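Local coordinates for protein salivary nitrophorin (Cimex lectularius, PDB 2IMQ) that carries nitric oxide on a cysteine-ligated heme b and delivers it to the victim during feeding, causing vasodilation, at residues P22-L25 with E26-L29; K93-Q97 with N98-N102; F122-N126 with K127-F131; V176-N179 with A180-K184. All coordinates share one frame; numbering follows the deposited sequence.

Contact 1 of 4, residues P22-L25 with E26-L29; sequences PTNL and EELL
Leu25 and Leu28 lie side by side and point the same way, their CD2 methyls 4.2 Å apart. Leu28 reaches this position with CG anti to its own N (chi1 -173°), while Leu25 has CG anti to its carbonyl carbon (chi1 -64°). On the solvent side of the turn, the Asn24 amide and the Glu27 carboxylate approach at a slant, their planes 52° apart. Only a weak hydrogen bond joins them, from Asn24 ND2 to Glu27 OE2 at 3.5 Å. A water does more for the same pair, accepting from Asn24 ND2 at 2.8 Å and from Glu27 N at 2.9 Å, and so it bridges side chain and backbone at the first turn of the helix. The other oxygen of Glu27, OE1, is bonded to Asn265. Leu25 O accepts from Leu29 N at 3.1 Å, and Leu29 CG packs against the same carbonyl oxygen. The short, weakly bonded helix 26-29 follows directly on the loop that leaves strand 6-17. Pro22, in that loop, touches the heme, and Leu25 packs on Phe64 and Leu67 of helix 57-70, the helix that carries the heme ligand Cys60. Leu28 and Leu29 rest on Val12 of strand 6-17.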
loop_
_atom_site.group_PDB
_atom_site.type_symbol
_atom_site.label_atom_id
_atom_site.label_comp_id
_atom_site.label_asym_id
_atom_site.label_seq_id
_atom_site.Cartn_x
_atom_site.Cartn_y
_atom_site.Cartn_z
ATOM N N PRO A 22 -2.084 -9.636 -12.491
ATOM C CA PRO A 22 -3.266 -9.996 -13.245
ATOM C C PRO A 22 -3.336 -9.166 -14.512
ATOM O O PRO A 22 -2.625 -8.173 -14.659
ATOM C CB PRO A 22 -4.419 -9.690 -12.280
ATOM C CG PRO A 22 -3.902 -8.716 -11.372
ATOM C CD PRO A 22 -2.425 -8.901 -11.257
ATOM N N THR A 23 -4.157 -9.605 -15.446
ATOM C CA THR A 23 -4.295 -8.918 -16.714
ATOM C C THR A 23 -5.514 -7.992 -16.679
ATOM O O THR A 23 -5.558 -7.046 -17.455
ATOM C CB THR A 23 -4.353 -9.978 -17.852
ATOM O OG1 THR A 23 -4.106 -9.370 -19.126
ATOM C CG2 THR A 23 -5.683 -10.651 -17.946
ATOM N N ASN A 24 -6.467 -8.239 -15.763
ATOM C CA ASN A 24 -7.625 -7.376 -15.562
ATOM C C ASN A 24 -7.325 -6.323 -14.463
ATOM O O ASN A 24 -7.357 -6.616 -13.289
ATOM C CB ASN A 24 -8.939 -8.193 -15.391
ATOM C CG ASN A 24 -9.341 -8.496 -13.961
ATOM O OD1 ASN A 24 -8.894 -9.471 -13.383
ATOM N ND2 ASN A 24 -10.196 -7.624 -13.382
ATOM N N LEU A 25 -6.980 -5.118 -14.892
ATOM C CA LEU A 25 -6.317 -4.142 -14.015
ATOM C C LEU A 25 -7.197 -2.980 -13.663
ATOM O O LEU A 25 -6.945 -2.275 -12.696
ATOM C CB LEU A 25 -5.043 -3.656 -14.677
ATOM C CG LEU A 25 -3.919 -4.659 -14.940
ATOM C CD1 LEU A 25 -2.816 -3.972 -15.700
ATOM C CD2 LEU A 25 -3.384 -5.287 -13.653
ATOM N N GLU A 26 -8.240 -2.724 -14.435
ATOM C CA GLU A 26 -9.132 -1.640 -14.128
ATOM C C GLU A 26 -9.758 -1.778 -12.762
ATOM O O GLU A 26 -9.828 -0.819 -12.021
ATOM C CB GLU A 26 -10.248 -1.492 -15.190
ATOM C CG GLU A 26 -9.777 -0.895 -16.490
ATOM C CD GLU A 26 -10.896 -0.289 -17.319
ATOM O OE1 GLU A 26 -12.047 -0.659 -17.064
ATOM O OE2 GLU A 26 -10.623 0.579 -18.195
ATOM N N GLU A 27 -10.220 -2.965 -12.433
ATOM C CA GLU A 27 -10.793 -3.198 -11.148
ATOM C C GLU A 27 -9.753 -2.997 -10.015
ATOM O O GLU A 27 -10.056 -2.362 -8.999
ATOM C CB GLU A 27 -11.343 -4.603 -11.080
ATOM C CG GLU A 27 -12.067 -4.935 -9.803
ATOM C CD GLU A 27 -12.638 -6.344 -9.794
ATOM O OE1 GLU A 27 -13.296 -6.686 -8.810
ATOM O OE2 GLU A 27 -12.422 -7.119 -10.750
ATOM N N LEU A 28 -8.555 -3.528 -10.222
ATOM C CA LEU A 28 -7.471 -3.441 -9.254
ATOM C C LEU A 28 -7.169 -1.996 -8.892
ATOM O O LEU A 28 -6.854 -1.681 -7.749
ATOM C CB LEU A 28 -6.230 -4.125 -9.840
ATOM C CG LEU A 28 -5.088 -4.257 -8.862
ATOM C CD1 LEU A 28 -5.352 -5.275 -7.796
ATOM C CD2 LEU A 28 -3.793 -4.569 -9.544
ATOM N N LEU A 29 -7.275 -1.094 -9.875
ATOM C CA LEU A 29 -6.912 0.299 -9.690
ATOM C C LEU A 29 -8.105 1.193 -9.411
ATOM O O LEU A 29 -7.963 2.391 -9.212
ATOM C CB LEU A 29 -6.154 0.816 -10.908
ATOM C CG LEU A 29 -4.982 -0.023 -11.337
ATOM C CD1 LEU A 29 -4.430 0.541 -12.617
ATOM C CD2 LEU A 29 -3.970 -0.089 -10.323
HETATM O O HOH W 1 -10.634 -5.039 -14.404
#

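Contact 2 of 4, residues K93-Q97 with N98-N102; sequences KHLDQ and NTLKN
An Asx turn at Asp96 shapes the connection between strands 84-91 and 103-108, at the protein surface and away from the heme. With CG anti to the backbone N (chi1 179°), the Asp96 carboxylate looks forward along the chain, and OD1 accepts from Asn98 N, two residues on, at 3.2 Å, the N-H coming from above the carboxylate plane. The carbonyl oxygen of the same residue gathers the backbone of the turn: Thr99 N donates to Asp96 O at 3.0 Å with a fairly straight bond (158°), arriving from above the carbonyl plane, and Leu100 N adds a weak bond. The side chains of Asp96 and Thr99 meet at about a right angle, and a water accepts from both Asp96 N and Thr99 OG1. A second water accepts from Lys101 N and donates to Gln97 O, bridging the two backbone segments. The apolar part of the contact is made by Leu95 and Leu100, which slant across each other and both pack on Leu76 of strand 73-80 and Ile124 of strand 116-124. The two leucines touch through one methyl each, Leu95 CD2 lying 4.0 Å from Leu100 CD1.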
loop_
_atom_site.group_PDB
_atom_site.type_symbol
_atom_site.label_atom_id
_atom_site.label_comp_id
_atom_site.label_asym_id
_atom_site.label_seq_id
_atom_site.Cartn_x
_atom_site.Cartn_y
_atom_site.Cartn_z
ATOM N N LYS A 93 -1.488 15.968 -17.241
ATOM C CA LYS A 93 -1.913 17.376 -17.183
ATOM C C LYS A 93 -1.497 18.129 -15.901
ATOM O O LYS A 93 -1.480 19.337 -15.876
ATOM C CB LYS A 93 -3.415 17.486 -17.421
ATOM C CG LYS A 93 -4.245 16.955 -16.303
ATOM C CD LYS A 93 -5.676 17.395 -16.420
ATOM C CE LYS A 93 -6.555 16.592 -15.497
ATOM N NZ LYS A 93 -7.980 16.686 -15.880
ATOM N N HIS A 94 -1.115 17.424 -14.834
ATOM C CA HIS A 94 -0.748 18.095 -13.590
ATOM C C HIS A 94 0.748 18.401 -13.491
ATOM O O HIS A 94 1.190 19.082 -12.562
ATOM C CB HIS A 94 -1.157 17.201 -12.425
ATOM C CG HIS A 94 -2.623 16.947 -12.352
ATOM N ND1 HIS A 94 -3.569 17.943 -12.473
ATOM C CD2 HIS A 94 -3.308 15.809 -12.109
ATOM C CE1 HIS A 94 -4.773 17.429 -12.314
ATOM N NE2 HIS A 94 -4.637 16.135 -12.073
ATOM N N LEU A 95 1.535 17.858 -14.400
ATOM C CA LEU A 95 2.976 17.839 -14.249
ATOM C C LEU A 95 3.636 19.116 -14.787
ATOM O O LEU A 95 3.370 19.530 -15.914
ATOM C CB LEU A 95 3.585 16.637 -14.938
ATOM C CG LEU A 95 3.014 15.284 -14.469
ATOM C CD1 LEU A 95 3.795 14.198 -15.144
ATOM C CD2 LEU A 95 3.020 15.072 -12.929
ATOM N N ASP A 96 4.443 19.744 -13.934
ATOM C CA ASP A 96 5.349 20.844 -14.352
ATOM C C ASP A 96 6.762 20.349 -14.062
ATOM O O ASP A 96 7.184 20.230 -12.893
ATOM C CB ASP A 96 5.029 22.143 -13.620
ATOM C CG ASP A 96 5.973 23.309 -14.029
ATOM O OD1 ASP A 96 6.893 23.088 -14.836
ATOM O OD2 ASP A 96 5.869 24.474 -13.556
ATOM N N GLN A 97 7.493 19.989 -15.105
ATOM C CA GLN A 97 8.821 19.413 -14.926
ATOM C C GLN A 97 9.783 20.272 -14.119
ATOM O O GLN A 97 10.734 19.754 -13.525
ATOM C CB GLN A 97 9.449 19.097 -16.266
ATOM C CG GLN A 97 10.885 18.566 -16.175
ATOM C CD GLN A 97 11.387 17.913 -17.452
ATOM O OE1 GLN A 97 11.183 18.441 -18.566
ATOM N NE2 GLN A 97 12.091 16.781 -17.302
ATOM N N ASN A 98 9.573 21.583 -14.144
ATOM C CA ASN A 98 10.472 22.496 -13.432
ATOM C C ASN A 98 10.363 22.418 -11.925
ATOM O O ASN A 98 11.310 22.773 -11.215
ATOM C CB ASN A 98 10.233 23.952 -13.894
ATOM C CG ASN A 98 10.763 24.221 -15.302
ATOM O OD1 ASN A 98 11.776 23.656 -15.715
ATOM N ND2 ASN A 98 10.057 25.070 -16.044
ATOM N N THR A 99 9.211 21.961 -11.436
ATOM C CA THR A 99 8.935 21.966 -10.001
ATOM C C THR A 99 8.630 20.563 -9.482
ATOM O O THR A 99 8.464 20.400 -8.293
ATOM C CB THR A 99 7.692 22.799 -9.667
ATOM O OG1 THR A 99 6.545 22.274 -10.369
ATOM C CG2 THR A 99 7.830 24.273 -10.088
ATOM N N LEU A 100 8.567 19.581 -10.357
ATOM C CA LEU A 100 8.115 18.238 -9.910
ATOM C C LEU A 100 9.032 17.630 -8.856
ATOM O O LEU A 100 8.586 16.977 -7.917
ATOM C CB LEU A 100 8.069 17.329 -11.117
ATOM C CG LEU A 100 7.492 15.927 -10.903
ATOM C CD1 LEU A 100 6.094 16.004 -10.525
ATOM C CD2 LEU A 100 7.627 15.139 -12.162
ATOM N N LYS A 101 10.327 17.808 -8.985
ATOM C CA LYS A 101 11.290 17.289 -8.017
ATOM C C LYS A 101 10.981 15.811 -7.673
ATOM O O LYS A 101 10.867 15.402 -6.490
ATOM C CB LYS A 101 11.320 18.199 -6.778
ATOM C CG LYS A 101 11.822 19.623 -7.076
ATOM C CD LYS A 101 13.169 19.623 -7.735
ATOM C CE LYS A 101 13.557 21.034 -8.218
ATOM N NZ LYS A 101 14.263 20.934 -9.541
ATOM N N ASN A 102 10.899 15.010 -8.713
ATOM C CA ASN A 102 10.589 13.559 -8.567
ATOM C C ASN A 102 11.782 12.823 -7.951
ATOM O O ASN A 102 12.895 12.793 -8.546
ATOM C CB ASN A 102 10.255 13.035 -9.960
ATOM C CG ASN A 102 9.750 11.606 -9.965
ATOM O OD1 ASN A 102 9.330 11.064 -8.950
ATOM N ND2 ASN A 102 9.794 10.982 -11.127
HETATM O O HOH W 2 4.935 19.747 -11.006
HETATM O O HOH W 3 11.915 19.058 -11.047
#

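Contact 3 of 4, residues F122-N126 with K127-F131; sequences FTIYN and KRFSF
The Phe122 ring carries Phe129 CB over one face, a CH-pi contact 3.9 Å from the ring centroid. The two phenyl planes are nearly parallel, 3° apart, but are slid so far that they barely overlap, with centroids 5.2 Å from each other. Phe122 CE2 comes to the edge of the Phe131 ring, 3.8 Å from Phe131 CE1, while Ile124 CG1 packs on Phe129 CE1. With CG between the backbone N and the carbonyl carbon (chi1 67°), the Phe122 ring swings across to the neighbouring strand and meets Phe129 CB. On the opposite face of the sheet, which holds Thr123 and Arg128, the guanidinium lies over the backbone N of Phe122 and has Thr123 OG1 at its edge; Arg128 NH1 donates to this hydroxyl oxygen at 2.9 Å, close to the guanidinium plane. Arg128 NH2 also binds Lys101 O. Antiparallel backbone bonds pair Phe122 with Phe129 and Ile124 with Lys127, and a type I' turn through Tyr125 and Asn126 closes this two-residue beta hairpin. Strand 127-135 continues the sheet to strand 165-169, where Phe129 and Phe131 meet Phe165 and Phe167. The apolar face of the hairpin packs on strands 6-17, 39-46 and 84-91 of the second sheet, the interior of the DNase I-like beta sandwich.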
loop_
_atom_site.group_PDB
_atom_site.type_symbol
_atom_site.label_atom_id
_atom_site.label_comp_id
_atom_site.label_asym_id
_atom_site.label_seq_id
_atom_site.Cartn_x
_atom_site.Cartn_y
_atom_site.Cartn_z
ATOM N N PHE A 122 7.027 13.570 -5.020
ATOM C CA PHE A 122 6.913 14.531 -6.172
ATOM C C PHE A 122 6.003 15.657 -5.807
ATOM O O PHE A 122 5.181 15.579 -4.883
ATOM C CB PHE A 122 6.384 13.799 -7.424
ATOM C CG PHE A 122 4.955 13.326 -7.295
ATOM C CD1 PHE A 122 3.930 14.121 -7.732
ATOM C CD2 PHE A 122 4.643 12.057 -6.747
ATOM C CE1 PHE A 122 2.637 13.742 -7.610
ATOM C CE2 PHE A 122 3.318 11.662 -6.615
ATOM C CZ PHE A 122 2.320 12.495 -7.039
ATOM N N THR A 123 6.158 16.763 -6.540
ATOM C CA THR A 123 5.398 17.933 -6.229
ATOM C C THR A 123 4.554 18.336 -7.413
ATOM O O THR A 123 5.041 18.399 -8.538
ATOM C CB THR A 123 6.398 19.072 -5.915
ATOM O OG1 THR A 123 7.054 18.800 -4.664
ATOM C CG2 THR A 123 5.683 20.382 -5.737
ATOM N N ILE A 124 3.282 18.616 -7.153
ATOM C CA ILE A 124 2.381 19.201 -8.138
ATOM C C ILE A 124 1.628 20.325 -7.474
ATOM O O ILE A 124 1.210 20.222 -6.327
ATOM C CB ILE A 124 1.415 18.166 -8.841
ATOM C CG1 ILE A 124 0.623 17.336 -7.839
ATOM C CG2 ILE A 124 2.228 17.267 -9.713
ATOM C CD1 ILE A 124 -0.447 16.455 -8.501
ATOM N N TYR A 125 1.493 21.439 -8.201
ATOM C CA TYR A 125 0.810 22.606 -7.686
ATOM C C TYR A 125 1.406 23.067 -6.362
ATOM O O TYR A 125 0.694 23.475 -5.433
ATOM C CB TYR A 125 -0.682 22.343 -7.598
ATOM C CG TYR A 125 -1.282 21.851 -8.898
ATOM C CD1 TYR A 125 -1.746 20.545 -9.039
ATOM C CD2 TYR A 125 -1.430 22.711 -9.995
ATOM C CE1 TYR A 125 -2.297 20.104 -10.207
ATOM C CE2 TYR A 125 -1.987 22.270 -11.186
ATOM C CZ TYR A 125 -2.430 20.981 -11.295
ATOM O OH TYR A 125 -3.007 20.558 -12.472
ATOM N N ASN A 126 2.716 22.946 -6.278
ATOM C CA ASN A 126 3.459 23.323 -5.123
ATOM C C ASN A 126 3.111 22.577 -3.821
ATOM O O ASN A 126 3.403 23.051 -2.750
ATOM C CB ASN A 126 3.327 24.830 -4.914
ATOM C CG ASN A 126 4.442 25.381 -4.108
ATOM O OD1 ASN A 126 5.593 24.965 -4.269
ATOM N ND2 ASN A 126 4.119 26.301 -3.187
ATOM N N LYS A 127 2.520 21.393 -3.951
ATOM C CA LYS A 127 2.249 20.487 -2.830
ATOM C C LYS A 127 3.021 19.206 -3.031
ATOM O O LYS A 127 3.011 18.650 -4.129
ATOM C CB LYS A 127 0.767 20.174 -2.768
ATOM C CG LYS A 127 -0.145 21.349 -2.575
ATOM C CD LYS A 127 0.095 22.041 -1.274
ATOM C CE LYS A 127 -0.581 23.411 -1.224
ATOM N NZ LYS A 127 0.450 24.468 -1.307
ATOM N N ARG A 128 3.654 18.733 -1.952
ATOM C CA ARG A 128 4.518 17.567 -2.020
ATOM C C ARG A 128 3.806 16.310 -1.570
ATOM O O ARG A 128 3.257 16.272 -0.499
ATOM C CB ARG A 128 5.809 17.712 -1.225
ATOM C CG ARG A 128 6.824 16.638 -1.549
ATOM C CD ARG A 128 8.113 17.151 -1.863
ATOM N NE ARG A 128 9.117 16.194 -2.239
ATOM C CZ ARG A 128 9.572 16.007 -3.451
ATOM N NH1 ARG A 128 9.009 16.623 -4.492
ATOM N NH2 ARG A 128 10.580 15.164 -3.647
ATOM N N PHE A 129 3.788 15.335 -2.466
ATOM C CA PHE A 129 3.245 13.974 -2.215
ATOM C C PHE A 129 4.376 13.011 -1.933
ATOM O O PHE A 129 5.405 13.060 -2.596
ATOM C CB PHE A 129 2.491 13.445 -3.448
ATOM C CG PHE A 129 1.187 14.100 -3.703
ATOM C CD1 PHE A 129 1.125 15.375 -4.273
ATOM C CD2 PHE A 129 0.007 13.458 -3.410
ATOM C CE1 PHE A 129 -0.091 15.996 -4.519
ATOM C CE2 PHE A 129 -1.204 14.057 -3.654
ATOM C CZ PHE A 129 -1.243 15.348 -4.231
ATOM N N SER A 130 4.169 12.091 -0.981
ATOM C CA SER A 130 5.090 10.995 -0.749
ATOM C C SER A 130 4.260 9.736 -0.609
ATOM O O SER A 130 3.285 9.732 0.087
ATOM C CB SER A 130 5.941 11.193 0.535
ATOM O OG SER A 130 6.811 12.324 0.429
ATOM N N PHE A 131 4.743 8.730 -1.284
ATOM C CA PHE A 131 4.220 7.353 -1.215
ATOM C C PHE A 131 5.285 6.387 -0.744
ATOM O O PHE A 131 6.363 6.318 -1.330
ATOM C CB PHE A 131 3.712 6.895 -2.589
ATOM C CG PHE A 131 2.504 7.650 -3.047
ATOM C CD1 PHE A 131 2.636 8.899 -3.653
ATOM C CD2 PHE A 131 1.240 7.197 -2.754
ATOM C CE1 PHE A 131 1.516 9.596 -4.031
ATOM C CE2 PHE A 131 0.131 7.894 -3.138
ATOM C CZ PHE A 131 0.263 9.109 -3.759
#

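Contact 4 of 4, residues V176-N179 with A180-K184; sequences VETN and ATHAK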
loop_
_atom_site.group_PDB
_atom_site.type_symbol
_atom_site.label_atom_id
_atom_site.label_comp_id
_atom_site.label_asym_id
_atom_site.label_seq_id
_atom_site.Cartn_x
_atom_site.Cartn_y
_atom_site.Cartn_z
ATOM N N VAL A 176 -3.432 -9.795 13.582
ATOM C CA VAL A 176 -4.420 -9.846 14.629
ATOM C C VAL A 176 -3.916 -10.784 15.700
ATOM O O VAL A 176 -3.722 -11.977 15.445
ATOM C CB VAL A 176 -5.757 -10.311 14.018
ATOM C CG1 VAL A 176 -6.775 -10.707 15.076
ATOM C CG2 VAL A 176 -6.382 -9.221 13.130
ATOM N N GLU A 177 -3.745 -10.259 16.897
ATOM C CA GLU A 177 -3.156 -10.980 17.996
ATOM C C GLU A 177 -4.259 -11.600 18.872
ATOM O O GLU A 177 -4.523 -11.164 19.974
ATOM C CB GLU A 177 -2.267 -10.028 18.784
ATOM C CG GLU A 177 -1.335 -10.762 19.727
ATOM C CD GLU A 177 -0.280 -9.920 20.365
ATOM O OE1 GLU A 177 0.135 -8.907 19.763
ATOM O OE2 GLU A 177 0.156 -10.334 21.480
ATOM N N THR A 178 -4.859 -12.654 18.364
ATOM C CA THR A 178 -5.717 -13.543 19.121
ATOM C C THR A 178 -5.679 -14.884 18.441
ATOM O O THR A 178 -5.043 -15.083 17.407
ATOM C CB THR A 178 -7.140 -12.984 19.225
ATOM O OG1 THR A 178 -7.910 -13.742 20.162
ATOM C CG2 THR A 178 -7.899 -12.975 17.921
ATOM N N ASN A 179 -6.370 -15.863 19.011
ATOM C CA ASN A 179 -6.371 -17.170 18.411
ATOM C C ASN A 179 -7.335 -17.238 17.236
ATOM O O ASN A 179 -8.230 -16.410 17.082
ATOM C CB ASN A 179 -6.674 -18.245 19.468
ATOM C CG ASN A 179 -8.062 -18.086 20.011
ATOM O OD1 ASN A 179 -9.023 -18.477 19.347
ATOM N ND2 ASN A 179 -8.176 -17.556 21.201
ATOM N N ALA A 180 -7.130 -18.241 16.411
ATOM C CA ALA A 180 -7.881 -18.385 15.183
ATOM C C ALA A 180 -9.352 -18.642 15.436
ATOM O O ALA A 180 -10.207 -18.244 14.666
ATOM C CB ALA A 180 -7.322 -19.433 14.293
ATOM N N THR A 181 -9.666 -19.378 16.478
ATOM C CA THR A 181 -11.091 -19.717 16.743
ATOM C C THR A 181 -11.886 -18.467 17.055
ATOM O O THR A 181 -12.947 -18.222 16.455
ATOM C CB THR A 181 -11.228 -20.610 17.970
ATOM O OG1 THR A 181 -10.170 -21.563 17.998
ATOM C CG2 THR A 181 -12.552 -21.394 17.897
ATOM N N HIS A 182 -11.357 -17.623 17.924
ATOM C CA HIS A 182 -12.028 -16.401 18.287
ATOM C C HIS A 182 -12.114 -15.460 17.099
ATOM O O HIS A 182 -13.135 -14.855 16.845
ATOM C CB HIS A 182 -11.338 -15.785 19.473
ATOM C CG HIS A 182 -12.023 -14.593 20.021
ATOM N ND1 HIS A 182 -13.337 -14.614 20.450
ATOM C CD2 HIS A 182 -11.578 -13.343 20.242
ATOM C CE1 HIS A 182 -13.657 -13.413 20.907
ATOM N NE2 HIS A 182 -12.610 -12.613 20.770
ATOM N N ALA A 183 -11.007 -15.306 16.381
ATOM C CA ALA A 183 -10.998 -14.444 15.229
ATOM C C ALA A 183 -12.038 -14.879 14.189
ATOM O O ALA A 183 -12.807 -14.045 13.680
ATOM C CB ALA A 183 -9.597 -14.466 14.582
ATOM N N LYS A 184 -12.076 -16.169 13.905
ATOM C CA LYS A 184 -13.038 -16.653 12.923
ATOM C C LYS A 184 -14.486 -16.456 13.385
ATOM O O LYS A 184 -15.365 -16.093 12.596
ATOM C CB LYS A 184 -12.766 -18.073 12.534
ATOM C CG LYS A 184 -13.719 -18.606 11.441
ATOM C CD LYS A 184 -13.603 -17.832 10.134
ATOM C CE LYS A 184 -14.153 -18.608 8.937
ATOM N NZ LYS A 184 -15.454 -19.170 9.247
#
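Asn179 OD1 accepts from His182 N at 2.9 Å, a nearly straight bond of 168°. The N-H is tilted 33° from the plane of the side-chain carbonyl. The same oxygen lies 3.1 Å from Thr181 N and also packs against Thr181 CB, so the amide sits closely over the start of the helix. Asn179 CG stands between its own backbone N and carbonyl carbon (chi1 65°), and this turn of the side chain brings OD1 forward over the backbone that follows. The Asn179 and His182 side chains cross at about a right angle, with Asn179 ND2 approaching His182 CB. Next to it, the Asn179 main-chain oxygen accepts from Ala183 N at 3.1 Å, in the carbonyl plane, which is the first i to i+4 bond of the helix.

Asn179 is the N-cap of helix 180-188: its side chain takes up an N-H that no preceding turn can serve. One residue earlier, Thr178 points forward onto the first turn. Its hydroxyl OG1 comes to the edge of the His182 ring, 3.7 Å from His182 CD2, while its methyl CG2 packs 4.0 Å from Ala183 CB. The His182 ring also meets that of Phe198, nearly perpendicular to it.

Farther out, Thr178 O is bonded to Thr238 OG1, and Val176 N to Ser240 OG, which fixes the incoming loop. Val176 and Ala183 both rest on Leu195 of helix 192-196, and on Thr238 as well.

From the N terminus the four contacts follow one another in series, none nested in or crossing another. Contact 1 ends the loop after strand 6-17 and starts helix 26-29, beside the heme. Contact 2 turns the chain between strand 84-91 of the six-stranded sheet and strand 103-108 of the five-stranded one; contact 3 closes the hairpin 116-124/127-135 in the latter. Only these two touch: Leu100 O and Thr123 N are 2.8 Å apart and His94 ND1 and Tyr125 OH 2.7 Å, both probable hydrogen bonds, joining turn and hairpin. Contact 4 begins helix 180-188 on the opposite side of the chain's centre from contacts 2 and 3, about 40 Å from contact 3 between centres.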